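Local atomic coordinates of mandelate racemase/muconate lactonizing protein (Alicyclobacillus acidocaldarius LAA1, PDB entry 3QLD), a protein that is of unknown specific function but has the two-domain architecture of the enolase superfamily, a capping domain joined to a TIM-type barrel. Residues 8-13 against 63-68; 47-52 against 104-109; 141-146 against 169-174; 151-156 against 182-187. All coordinates share one frame; numbering follows the deposited sequence.

Contact 1: residues 8-13 against 63-68; sequences LHRLSL and TAWVML. With SO4 (sulfate ion), chain E.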
loop_
_atom_site.group_PDB
_atom_site.type_symbol
_atom_site.label_atom_id
_atom_site.label_comp_id
_atom_site.label_asym_id
_atom_site.label_seq_id
_atom_site.Cartn_x
_atom_site.Cartn_y
_atom_site.Cartn_z
ATOM N N LEU A 8 22.061 3.771 7.698
ATOM C CA LEU A 8 21.194 2.631 7.411
ATOM C C LEU A 8 22.049 1.461 7.175
ATOM O O LEU A 8 23.001 1.484 6.379
ATOM C CB LEU A 8 20.330 2.898 6.167
ATOM C CG LEU A 8 19.554 4.207 6.178
ATOM C CD1 LEU A 8 18.853 4.459 4.814
ATOM C CD2 LEU A 8 18.523 3.981 7.234
ATOM N N HIS A 9 21.671 0.369 7.814
ATOM C CA HIS A 9 22.402 -0.832 7.680
ATOM C C HIS A 9 21.482 -1.881 7.084
ATOM O O HIS A 9 20.485 -2.227 7.692
ATOM C CB HIS A 9 22.749 -1.360 9.082
ATOM C CG HIS A 9 23.522 -0.389 9.915
ATOM N ND1 HIS A 9 24.903 -0.306 9.843
ATOM C CD2 HIS A 9 23.125 0.542 10.820
ATOM C CE1 HIS A 9 25.326 0.629 10.689
ATOM N NE2 HIS A 9 24.265 1.177 11.277
ATOM N N ARG A 10 21.876 -2.455 5.963
ATOM C CA ARG A 10 21.200 -3.627 5.394
ATOM C C ARG A 10 21.878 -4.920 5.811
ATOM O O ARG A 10 23.074 -5.137 5.535
ATOM C CB ARG A 10 21.116 -3.534 3.852
ATOM C CG ARG A 10 19.984 -4.416 3.353
ATOM C CD ARG A 10 19.961 -4.329 1.836
ATOM N NE ARG A 10 19.056 -5.332 1.344
ATOM C CZ ARG A 10 18.307 -5.149 0.271
ATOM N NH1 ARG A 10 17.457 -6.104 -0.105
ATOM N NH2 ARG A 10 18.405 -3.996 -0.368
ATOM N N LEU A 11 21.129 -5.776 6.495
ATOM C CA LEU A 11 21.675 -6.926 7.139
ATOM C C LEU A 11 21.160 -8.204 6.495
ATOM O O LEU A 11 20.030 -8.254 5.951
ATOM C CB LEU A 11 21.296 -6.920 8.622
ATOM C CG LEU A 11 22.225 -6.253 9.639
ATOM C CD1 LEU A 11 22.618 -4.866 9.291
ATOM C CD2 LEU A 11 21.634 -6.320 11.039
ATOM N N SER A 12 21.989 -9.244 6.554
ATOM C CA SER A 12 21.542 -10.576 6.194
ATOM C C SER A 12 21.992 -11.515 7.319
ATOM O O SER A 12 23.192 -11.697 7.480
ATOM C CB SER A 12 22.168 -11.013 4.897
ATOM O OG SER A 12 21.663 -12.311 4.568
ATOM N N LEU A 13 21.045 -12.072 8.094
ATOM C CA LEU A 13 21.385 -12.919 9.267
ATOM C C LEU A 13 21.104 -14.412 8.997
ATOM O O LEU A 13 19.976 -14.794 8.691
ATOM C CB LEU A 13 20.592 -12.501 10.522
ATOM C CG LEU A 13 20.945 -11.275 11.366
ATOM C CD1 LEU A 13 20.562 -10.025 10.600
ATOM C CD2 LEU A 13 20.171 -11.333 12.667
ATOM N N THR A 63 12.346 -2.304 -1.451
ATOM C CA THR A 63 11.609 -1.088 -1.643
ATOM C C THR A 63 11.722 -0.177 -0.409
ATOM O O THR A 63 11.820 1.039 -0.574
ATOM C CB THR A 63 10.133 -1.302 -2.025
ATOM O OG1 THR A 63 9.486 -2.088 -1.026
ATOM C CG2 THR A 63 10.042 -2.053 -3.424
ATOM N N ALA A 64 11.753 -0.788 0.778
ATOM C CA ALA A 64 11.941 0.003 2.000
ATOM C C ALA A 64 13.343 0.709 1.979
ATOM O O ALA A 64 13.506 1.844 2.399
ATOM C CB ALA A 64 11.792 -0.958 3.294
ATOM N N TRP A 65 14.345 0.021 1.475
ATOM C CA TRP A 65 15.696 0.605 1.432
ATOM C C TRP A 65 15.665 1.874 0.600
ATOM O O TRP A 65 16.094 2.965 1.028
ATOM C CB TRP A 65 16.652 -0.444 0.841
ATOM C CG TRP A 65 18.074 0.114 0.713
ATOM C CD1 TRP A 65 18.677 0.691 -0.417
ATOM C CD2 TRP A 65 19.023 0.206 1.767
ATOM N NE1 TRP A 65 19.967 1.121 -0.082
ATOM C CE2 TRP A 65 20.200 0.818 1.237
ATOM C CE3 TRP A 65 19.004 -0.200 3.127
ATOM C CZ2 TRP A 65 21.356 1.021 2.018
ATOM C CZ3 TRP A 65 20.155 -0.005 3.886
ATOM C CH2 TRP A 65 21.303 0.591 3.330
ATOM N N VAL A 66 15.093 1.809 -0.609
ATOM C CA VAL A 66 15.081 3.025 -1.443
ATOM C C VAL A 66 14.148 4.092 -0.961
ATOM O O VAL A 66 14.365 5.254 -1.194
ATOM C CB VAL A 66 14.832 2.725 -3.010
ATOM C CG1 VAL A 66 15.949 1.863 -3.544
ATOM C CG2 VAL A 66 13.498 2.074 -3.266
HETATM N N MSE A 67 13.032 3.687 -0.361
HETATM C CA MSE A 67 12.117 4.617 0.273
HETATM C C MSE A 67 12.928 5.383 1.358
HETATM O O MSE A 67 12.840 6.618 1.445
HETATM C CB MSE A 67 10.915 3.794 0.822
HETATM C CG MSE A 67 9.777 4.559 1.554
HETATM SE SE MSE A 67 8.990 6.091 0.656
HETATM C CE MSE A 67 8.790 5.234 -1.007
ATOM N N LEU A 68 13.693 4.658 2.154
ATOM C CA LEU A 68 14.452 5.351 3.269
ATOM C C LEU A 68 15.527 6.303 2.730
ATOM O O LEU A 68 15.537 7.480 3.024
ATOM C CB LEU A 68 15.057 4.316 4.220
ATOM C CG LEU A 68 13.987 3.667 5.091
ATOM C CD1 LEU A 68 14.505 2.352 5.670
ATOM C CD2 LEU A 68 13.454 4.638 6.227
HETATM S S SO4 E . 21.045 2.777 -3.315
HETATM O O1 SO4 E . 21.599 2.611 -1.960
HETATM O O2 SO4 E . 19.649 2.341 -3.411
HETATM O O3 SO4 E . 21.098 4.201 -3.694
HETATM O O4 SO4 E . 21.866 1.952 -4.219
#
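The indole of Trp65 carries this contact, with the far end of its six-membered ring pushed against the backbone of strand 3-15. CH2 lies 3.6 Å from Leu8 O, which meets the ring at its edge, and CZ3 sits between two side-chain roots, 3.7 Å from Leu8 CB and equally 3.7 Å from Arg10 CB. With CG anti to the backbone N (chi1 178°), the ring stands off helix 61-80 and spans the gap to the strand. Beside it, Leu8 CD1 rests 3.8 Å from Leu68 CB, the two leucines crossing obliquely. The strand and helix segments run almost antiparallel (170°), their axes 10.5 Å apart. Arg10 extends from CG to NE past the indole, and its guanidinium is held by Asp62 in a salt bridge and by Gln30. Ile32 of strand 25-38 also touches Trp65, so the helix packs on a face of the capping-domain sheet. At the pyrrole edge, in the ring plane, Trp65 NE1 donates to sulfate O1 in a nearly straight bond of 2.9 Å (171°); His70 and His384, the latter from the C-terminal tag, hydrogen-bond the same ion, probably acquired from the crystallisation liquor. No hydrogen bond joins the segments; cohesion comes from van der Waals contact of the indole with aliphatic groups and strand backbone, while the sulfate site is partly made by the tag.

Contact 2: residues 47-52 against 104-109; sequences ECVALA and NRMSVA. With SO4 (sulfate ion), chain C; SO4 (sulfate ion), chain D.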
loop_
_atom_site.group_PDB
_atom_site.type_symbol
_atom_site.label_atom_id
_atom_site.label_comp_id
_atom_site.label_asym_id
_atom_site.label_seq_id
_atom_site.Cartn_x
_atom_site.Cartn_y
_atom_site.Cartn_z
ATOM N N GLU A 47 14.380 -1.068 13.792
ATOM C CA GLU A 47 14.459 -2.068 12.717
ATOM C C GLU A 47 13.316 -1.824 11.785
ATOM O O GLU A 47 12.182 -1.636 12.246
ATOM C CB GLU A 47 14.368 -3.493 13.247
ATOM C CG GLU A 47 14.358 -4.547 12.156
ATOM C CD GLU A 47 14.489 -5.960 12.738
ATOM O OE1 GLU A 47 14.870 -6.085 13.912
ATOM O OE2 GLU A 47 14.217 -6.960 12.051
ATOM N N CYS A 48 13.597 -1.736 10.481
ATOM C CA CYS A 48 12.463 -1.761 9.496
ATOM C C CYS A 48 12.014 -3.233 9.295
ATOM O O CYS A 48 12.847 -4.052 8.934
ATOM C CB CYS A 48 12.924 -1.080 8.198
ATOM S SG CYS A 48 11.556 -1.134 6.957
ATOM N N VAL A 49 10.754 -3.581 9.619
ATOM C CA VAL A 49 10.358 -4.961 9.661
ATOM C C VAL A 49 9.881 -5.515 8.321
ATOM O O VAL A 49 9.389 -6.655 8.266
ATOM C CB VAL A 49 9.187 -5.222 10.709
ATOM C CG1 VAL A 49 9.679 -4.932 12.179
ATOM C CG2 VAL A 49 7.986 -4.398 10.420
ATOM N N ALA A 50 9.967 -4.712 7.270
ATOM C CA ALA A 50 9.614 -5.232 5.915
ATOM C C ALA A 50 10.330 -6.559 5.602
ATOM O O ALA A 50 11.585 -6.653 5.749
ATOM C CB ALA A 50 9.928 -4.176 4.819
ATOM N N LEU A 51 9.614 -7.576 5.138
ATOM C CA LEU A 51 10.202 -8.852 4.775
ATOM C C LEU A 51 10.851 -8.851 3.364
ATOM O O LEU A 51 10.667 -7.916 2.571
ATOM C CB LEU A 51 9.104 -9.919 4.783
ATOM C CG LEU A 51 8.380 -9.926 6.127
ATOM C CD1 LEU A 51 7.261 -10.928 6.085
ATOM C CD2 LEU A 51 9.430 -10.223 7.263
ATOM N N ALA A 52 11.586 -9.901 3.040
ATOM C CA ALA A 52 12.332 -9.874 1.763
ATOM C C ALA A 52 11.347 -9.864 0.572
ATOM O O ALA A 52 11.610 -9.230 -0.443
ATOM C CB ALA A 52 13.236 -11.123 1.635
ATOM N N ASN A 104 3.571 3.141 3.094
ATOM C CA ASN A 104 5.021 2.951 3.463
ATOM C C ASN A 104 5.201 2.950 4.964
ATOM O O ASN A 104 6.169 3.515 5.511
ATOM C CB ASN A 104 5.865 4.049 2.821
ATOM C CG ASN A 104 5.963 3.841 1.284
ATOM O OD1 ASN A 104 6.752 2.989 0.828
ATOM N ND2 ASN A 104 5.172 4.592 0.518
ATOM N N ARG A 105 4.235 2.339 5.653
ATOM C CA ARG A 105 4.226 2.488 7.111
ATOM C C ARG A 105 5.387 1.811 7.828
ATOM O O ARG A 105 5.797 2.307 8.885
ATOM C CB ARG A 105 2.901 2.041 7.690
ATOM C CG ARG A 105 1.854 3.104 7.403
ATOM C CD ARG A 105 0.497 2.675 8.039
ATOM N NE ARG A 105 -0.560 3.675 7.784
ATOM C CZ ARG A 105 -1.056 4.514 8.704
ATOM N NH1 ARG A 105 -0.666 4.461 9.994
ATOM N NH2 ARG A 105 -1.991 5.391 8.338
HETATM N N MSE A 106 5.921 0.710 7.282
HETATM C CA MSE A 106 7.071 0.081 7.935
HETATM C C MSE A 106 8.355 0.925 7.819
HETATM O O MSE A 106 9.187 0.947 8.762
HETATM C CB MSE A 106 7.292 -1.352 7.423
HETATM C CG MSE A 106 6.131 -2.299 7.779
HETATM SE SE MSE A 106 6.326 -3.902 6.708
HETATM C CE MSE A 106 4.836 -4.937 7.390
ATOM N N SER A 107 8.510 1.609 6.684
ATOM C CA SER A 107 9.633 2.565 6.472
ATOM C C SER A 107 9.456 3.805 7.359
ATOM O O SER A 107 10.413 4.228 8.066
ATOM C CB SER A 107 9.743 2.962 4.981
ATOM O OG SER A 107 10.348 1.869 4.369
ATOM N N VAL A 108 8.235 4.322 7.399
ATOM C CA VAL A 108 7.924 5.463 8.241
ATOM C C VAL A 108 8.211 5.105 9.702
ATOM O O VAL A 108 8.836 5.895 10.443
ATOM C CB VAL A 108 6.435 5.915 8.039
ATOM C CG1 VAL A 108 5.978 6.808 9.193
ATOM C CG2 VAL A 108 6.296 6.735 6.722
ATOM N N ALA A 109 7.757 3.933 10.104
ATOM C CA ALA A 109 7.906 3.460 11.481
ATOM C C ALA A 109 9.386 3.365 11.869
ATOM O O ALA A 109 9.763 3.574 13.064
ATOM C CB ALA A 109 7.330 2.093 11.579
HETATM S S SO4 C . -3.864 6.461 10.627
HETATM O O1 SO4 C . -3.071 7.031 9.540
HETATM O O2 SO4 C . -3.122 5.373 11.254
HETATM O O3 SO4 C . -4.087 7.449 11.679
HETATM O O4 SO4 C . -5.142 6.028 10.053
HETATM S S SO4 D . -2.043 6.146 4.183
HETATM O O1 SO4 D . -2.446 5.286 3.066
HETATM O O2 SO4 D . -1.174 7.233 3.746
HETATM O O3 SO4 D . -3.229 6.771 4.755
HETATM O O4 SO4 D . -1.366 5.354 5.216
HETATM O O HOH W 1 9.238 -1.155 10.581
#
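In the capping domain, the first turn of helix 105-123 packs against the end of strand 43-48 and the loop that follows it. Met106, a selenomethionine in the model, fills this junction: CG is anti to the carbonyl carbon (chi1 -65°) and the chain beyond is extended, so SE reaches the loop and lies 3.6 Å from Ala50 CA. Val49 crosses that chain at about a right angle, its CG2 branch 3.8 Å from Met106 CG. Cys48 SG, anti to its own backbone N, comes within 3.6 Å of Met106 O. Met106 O accepts a hydrogen bond from a water at 2.8 Å, which itself accepts one from Val49 N at 3.0 Å and gives a long, weak bond to Glu47 O. Asn104 occupies the N-cap position without a capping bond from its side chain; instead the carboxylate of Glu59 takes the N-H groups of Met106 and Ser107. Val49 and Leu51 also touch Met299, which follows barrel strand 293-296, placing the loop at the domain interface. On another side of the helix, the extended Arg105 meets two sulfates at the edge of its guanidinium. NE and NH2 share O4 of one, each at 3.2 Å, while NH2 to O1 of the other, at 2.3 Å, is shorter than a normal hydrogen bond, so its placement is uncertain. One water supplies the polar link in an otherwise apolar interface; the charge of Arg105, close to Arg253, is probably offset here by the sulfates, likely from crystallisation liquor, and NH1 also bonds Leu274 O.

Contact 3: residues 141-146 against 169-174; sequences SATLGM and KLKIAP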
loop_
_atom_site.group_PDB
_atom_site.type_symbol
_atom_site.label_atom_id
_atom_site.label_comp_id
_atom_site.label_asym_id
_atom_site.label_seq_id
_atom_site.Cartn_x
_atom_site.Cartn_y
_atom_site.Cartn_z
ATOM N N SER A 141 3.794 -16.930 23.221
ATOM C CA SER A 141 3.146 -18.057 22.505
ATOM C C SER A 141 4.072 -18.820 21.569
ATOM O O SER A 141 5.035 -18.257 21.083
ATOM C CB SER A 141 1.983 -17.441 21.639
ATOM O OG SER A 141 1.267 -18.420 20.842
ATOM N N ALA A 142 3.728 -20.057 21.225
ATOM C CA ALA A 142 4.415 -20.797 20.194
ATOM C C ALA A 142 3.529 -21.125 18.973
ATOM O O ALA A 142 2.419 -21.666 19.103
ATOM C CB ALA A 142 5.008 -22.155 20.799
ATOM N N THR A 143 4.025 -20.808 17.772
ATOM C CA THR A 143 3.319 -21.149 16.530
ATOM C C THR A 143 3.733 -22.512 16.018
ATOM O O THR A 143 4.932 -22.804 15.902
ATOM C CB THR A 143 3.616 -20.096 15.450
ATOM O OG1 THR A 143 3.358 -18.814 16.025
ATOM C CG2 THR A 143 2.735 -20.324 14.196
ATOM N N LEU A 144 2.753 -23.367 15.755
ATOM C CA LEU A 144 3.018 -24.724 15.279
ATOM C C LEU A 144 2.482 -24.878 13.858
ATOM O O LEU A 144 1.292 -24.542 13.587
ATOM C CB LEU A 144 2.400 -25.778 16.207
ATOM C CG LEU A 144 2.560 -25.706 17.738
ATOM C CD1 LEU A 144 1.953 -26.916 18.318
ATOM C CD2 LEU A 144 4.034 -25.574 18.182
ATOM N N GLY A 145 3.353 -25.361 12.954
ATOM C CA GLY A 145 2.995 -25.522 11.533
ATOM C C GLY A 145 1.983 -26.632 11.372
ATOM O O GLY A 145 1.808 -27.432 12.284
HETATM N N MSE A 146 1.305 -26.728 10.235
HETATM C CA MSE A 146 0.419 -27.887 10.093
HETATM C C MSE A 146 1.117 -29.108 9.482
HETATM O O MSE A 146 1.992 -28.965 8.611
HETATM C CB MSE A 146 -0.880 -27.550 9.334
HETATM C CG MSE A 146 -0.751 -27.097 7.921
HETATM SE SE MSE A 146 -2.486 -26.339 7.309
HETATM C CE MSE A 146 -2.435 -26.866 5.410
ATOM N N LYS A 169 -0.367 -21.492 18.947
ATOM C CA LYS A 169 -1.173 -21.020 17.769
ATOM C C LYS A 169 -0.962 -22.015 16.654
ATOM O O LYS A 169 0.168 -22.204 16.132
ATOM C CB LYS A 169 -0.793 -19.590 17.348
ATOM C CG LYS A 169 -1.611 -19.018 16.128
ATOM C CD LYS A 169 -1.435 -17.518 15.990
ATOM C CE LYS A 169 0.045 -17.078 15.918
ATOM N NZ LYS A 169 0.309 -15.903 14.998
ATOM N N LEU A 170 -2.026 -22.705 16.299
ATOM C CA LEU A 170 -1.992 -23.714 15.321
ATOM C C LEU A 170 -2.316 -23.178 13.914
ATOM O O LEU A 170 -3.350 -22.526 13.716
ATOM C CB LEU A 170 -3.082 -24.726 15.633
ATOM C CG LEU A 170 -3.065 -25.301 17.053
ATOM C CD1 LEU A 170 -3.981 -26.508 16.957
ATOM C CD2 LEU A 170 -1.615 -25.761 17.341
ATOM N N LYS A 171 -1.483 -23.539 12.927
ATOM C CA LYS A 171 -1.815 -23.232 11.528
ATOM C C LYS A 171 -2.912 -24.151 11.085
ATOM O O LYS A 171 -2.867 -25.349 11.353
ATOM C CB LYS A 171 -0.567 -23.382 10.638
ATOM C CG LYS A 171 0.486 -22.366 10.973
ATOM C CD LYS A 171 0.162 -20.982 10.358
ATOM C CE LYS A 171 1.144 -19.910 10.875
ATOM N NZ LYS A 171 1.459 -18.893 9.820
ATOM N N ILE A 172 -3.964 -23.587 10.485
ATOM C CA ILE A 172 -5.071 -24.353 10.030
ATOM C C ILE A 172 -5.489 -23.974 8.583
ATOM O O ILE A 172 -5.137 -22.880 8.100
ATOM C CB ILE A 172 -6.308 -24.199 10.952
ATOM C CG1 ILE A 172 -6.799 -22.737 10.967
ATOM C CG2 ILE A 172 -5.968 -24.796 12.351
ATOM C CD1 ILE A 172 -8.275 -22.622 11.477
ATOM N N ALA A 173 -6.139 -24.926 7.911
ATOM C CA ALA A 173 -6.684 -24.733 6.578
ATOM C C ALA A 173 -7.827 -25.674 6.387
ATOM O O ALA A 173 -7.994 -26.612 7.172
ATOM C CB ALA A 173 -5.591 -24.921 5.479
ATOM N N PRO A 174 -8.663 -25.426 5.369
ATOM C CA PRO A 174 -9.829 -26.272 5.168
ATOM C C PRO A 174 -9.396 -27.735 5.018
ATOM O O PRO A 174 -8.497 -28.009 4.247
ATOM C CB PRO A 174 -10.416 -25.731 3.866
ATOM C CG PRO A 174 -9.947 -24.252 3.845
ATOM C CD PRO A 174 -8.570 -24.341 4.365
HETATM O O HOH W 2 -0.973 -26.885 13.271
#
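Leu144 O is gripped by the N-H of Lys171, 3.0 Å away and nearly along the C=O axis (176°), and a water also within donating distance may add a second bond. Two more backbone bonds tie these parallel strands: Leu144 N to Lys169 O at 2.9 Å, in the carbonyl plane, and Lys169 N to Ala142 O at 2.8 Å, with the donor above the plane of the Ala142 carbonyl. They are the first two strands of the TIM-type barrel, joined by helix 150-162 in a beta-alpha-beta crossover. On one face Thr143 and Lys169 lie side by side, with OG1 of the threonine 3.7 Å from Lys169 CE; Thr143 CG2 touches Lys171 CE. On the other, Leu144 CD1 meets Leu170 CD2 at 3.9 Å, beneath helices 150-162 and 178-187. Past the strand ends, Met146 CE rests 3.7 Å from Ala173 CB. The Lys-x-Lys pair ending the second strand is familiar from muconate lactonizing relatives. Here Lys169 NZ forms salt bridges with Asp323 and Glu221, and Lys171 NZ with Asp196, an acidic setting that would be expected to favour charged lysines.

Contact 4: residues 151-156 against 182-187; sequences DVLIQS and KAVRLR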
loop_
_atom_site.group_PDB
_atom_site.type_symbol
_atom_site.label_atom_id
_atom_site.label_comp_id
_atom_site.label_asym_id
_atom_site.label_seq_id
_atom_site.Cartn_x
_atom_site.Cartn_y
_atom_site.Cartn_z
ATOM N N ASP A 151 0.198 -36.990 14.607
ATOM C CA ASP A 151 1.244 -37.374 15.561
ATOM C C ASP A 151 2.344 -36.298 15.690
ATOM O O ASP A 151 2.648 -35.828 16.806
ATOM C CB ASP A 151 1.862 -38.733 15.162
ATOM C CG ASP A 151 0.837 -39.897 15.184
ATOM O OD1 ASP A 151 -0.129 -39.864 15.996
ATOM O OD2 ASP A 151 1.003 -40.859 14.379
ATOM N N VAL A 152 2.926 -35.918 14.547
ATOM C CA VAL A 152 3.856 -34.798 14.481
ATOM C C VAL A 152 3.264 -33.620 15.271
ATOM O O VAL A 152 3.908 -33.097 16.182
ATOM C CB VAL A 152 4.148 -34.351 13.018
ATOM C CG1 VAL A 152 5.165 -33.146 12.981
ATOM C CG2 VAL A 152 4.660 -35.506 12.166
ATOM N N LEU A 153 2.022 -33.251 14.950
ATOM C CA LEU A 153 1.364 -32.116 15.620
ATOM C C LEU A 153 1.414 -32.169 17.154
ATOM O O LEU A 153 1.941 -31.245 17.810
ATOM C CB LEU A 153 -0.089 -31.960 15.146
ATOM C CG LEU A 153 -0.717 -30.776 15.885
ATOM C CD1 LEU A 153 -0.182 -29.466 15.365
ATOM C CD2 LEU A 153 -2.199 -30.828 15.826
ATOM N N ILE A 154 0.858 -33.244 17.698
ATOM C CA ILE A 154 0.757 -33.444 19.157
ATOM C C ILE A 154 2.146 -33.494 19.807
ATOM O O ILE A 154 2.374 -32.997 20.929
ATOM C CB ILE A 154 -0.084 -34.701 19.478
ATOM C CG1 ILE A 154 -1.575 -34.444 19.183
ATOM C CG2 ILE A 154 0.093 -35.127 20.941
ATOM C CD1 ILE A 154 -2.268 -33.473 20.152
ATOM N N GLN A 155 3.093 -34.061 19.066
ATOM C CA GLN A 155 4.467 -34.048 19.515
ATOM C C GLN A 155 4.982 -32.618 19.563
ATOM O O GLN A 155 5.614 -32.250 20.546
ATOM C CB GLN A 155 5.312 -34.939 18.634
ATOM C CG GLN A 155 4.796 -36.399 18.620
ATOM C CD GLN A 155 5.475 -37.297 17.540
ATOM O OE1 GLN A 155 6.697 -37.199 17.275
ATOM N NE2 GLN A 155 4.685 -38.193 16.944
ATOM N N SER A 156 4.678 -31.794 18.538
ATOM C CA SER A 156 5.081 -30.394 18.555
ATOM C C SER A 156 4.456 -29.655 19.720
ATOM O O SER A 156 5.150 -28.870 20.364
ATOM C CB SER A 156 4.688 -29.685 17.246
ATOM O OG SER A 156 5.440 -30.229 16.180
ATOM N N LYS A 182 -9.418 -30.255 17.868
ATOM C CA LYS A 182 -10.135 -31.227 18.763
ATOM C C LYS A 182 -9.110 -32.005 19.641
ATOM O O LYS A 182 -9.217 -31.995 20.887
ATOM C CB LYS A 182 -11.031 -32.144 17.926
ATOM C CG LYS A 182 -11.900 -33.256 18.644
ATOM C CD LYS A 182 -12.700 -34.079 17.598
ATOM C CE LYS A 182 -11.866 -35.199 16.923
ATOM N NZ LYS A 182 -12.121 -35.498 15.444
ATOM N N ALA A 183 -8.090 -32.562 18.991
ATOM C CA ALA A 183 -7.049 -33.363 19.663
ATOM C C ALA A 183 -6.251 -32.540 20.641
ATOM O O ALA A 183 -6.036 -32.949 21.807
ATOM C CB ALA A 183 -6.141 -34.057 18.621
ATOM N N VAL A 184 -5.859 -31.336 20.228
ATOM C CA VAL A 184 -5.115 -30.525 21.119
ATOM C C VAL A 184 -5.938 -30.072 22.322
ATOM O O VAL A 184 -5.465 -30.149 23.471
ATOM C CB VAL A 184 -4.419 -29.406 20.383
ATOM C CG1 VAL A 184 -3.685 -28.510 21.322
ATOM C CG2 VAL A 184 -3.494 -30.031 19.331
ATOM N N ARG A 185 -7.174 -29.634 22.079
ATOM C CA ARG A 185 -8.090 -29.224 23.149
ATOM C C ARG A 185 -8.393 -30.348 24.188
ATOM O O ARG A 185 -8.498 -30.069 25.367
ATOM C CB ARG A 185 -9.439 -28.777 22.540
ATOM C CG ARG A 185 -10.476 -28.273 23.613
ATOM C CD ARG A 185 -9.834 -27.373 24.652
ATOM N NE ARG A 185 -9.629 -25.969 24.255
ATOM C CZ ARG A 185 -8.725 -25.133 24.755
ATOM N NH1 ARG A 185 -7.809 -25.538 25.641
ATOM N NH2 ARG A 185 -8.686 -23.871 24.313
ATOM N N LEU A 186 -8.576 -31.576 23.712
ATOM C CA LEU A 186 -8.858 -32.707 24.629
ATOM C C LEU A 186 -7.635 -32.957 25.539
ATOM O O LEU A 186 -7.760 -32.973 26.775
ATOM C CB LEU A 186 -9.285 -33.966 23.850
ATOM C CG LEU A 186 -9.628 -35.232 24.698
ATOM C CD1 LEU A 186 -10.529 -34.934 25.945
ATOM C CD2 LEU A 186 -10.225 -36.380 23.836
ATOM N N ARG A 187 -6.465 -33.025 24.921
ATOM C CA ARG A 187 -5.180 -33.225 25.626
ATOM C C ARG A 187 -4.800 -32.080 26.559
ATOM O O ARG A 187 -4.189 -32.306 27.613
ATOM C CB ARG A 187 -4.057 -33.461 24.608
ATOM C CG ARG A 187 -2.673 -33.735 25.209
ATOM C CD ARG A 187 -1.673 -33.915 24.085
ATOM N NE ARG A 187 -0.423 -34.625 24.414
ATOM C CZ ARG A 187 -0.304 -35.951 24.477
ATOM N NH1 ARG A 187 -1.350 -36.728 24.253
ATOM N NH2 ARG A 187 0.873 -36.510 24.704
#
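Two torsions of Ile154, CG1 anti to its carbonyl carbon (chi1 -72°) and a further bend at chi2, together direct CD1 toward helix 178-187, while CG2 faces Arg187. From the other helix Arg187, extended from CG to NE with CG anti to the backbone N (chi1 -178°), reaches back until the side chains meet tip to tip. Ile154 CG2 then lies over one face of the guanidinium, 3.5 Å from Arg187 NE and displaced toward the rim of the group. Ile154 and Val184 slide past each other in opposite directions, Ile154 CD1 lying 3.7 Å from Val184 CG2 and 4.2 Å from Ala183 CB. The two segments belong to the first two outer helices of the TIM-type barrel, which run in roughly the same direction, with 38° between these segments and axes 10.6 Å apart. On the barrel side, Leu153 crosses Val184 at about a right angle, Leu153 CD2 lying 3.8 Å from Val184 CG2. Val184 therefore lodges one methyl between Leu153 and Ile154, and also touches Val157 and Ile193. At the exposed margin, Asp158 forms a salt bridge with Arg187 NE, consistent with a fixed guanidinium orientation over Ile154.

The four contacts form two clusters, one in each domain. Contacts 1 and 2 share the capping domain, with centres 9 Å apart: Ala64 of helix 61-80 wedges in, its CB 3.4 Å from Ser107 OG and 3.7 Å from Cys48 SG, and both contacts touch the second subunit. Contacts 3 and 4 are two layers of the barrel, centres 11 Å apart, with Leu144 CD1 packing 4.0 Å from Ser156 C. Between clusters, contacts 2 and 3 come closest, about 11 Å between nearest atoms, whereas contacts 1 and 4 lie 40 Å apart, centre to centre. The sulfates, probably from crystallisation liquor, bind at contacts 1 and 2; the lysines and acidic partners lie at contact 3.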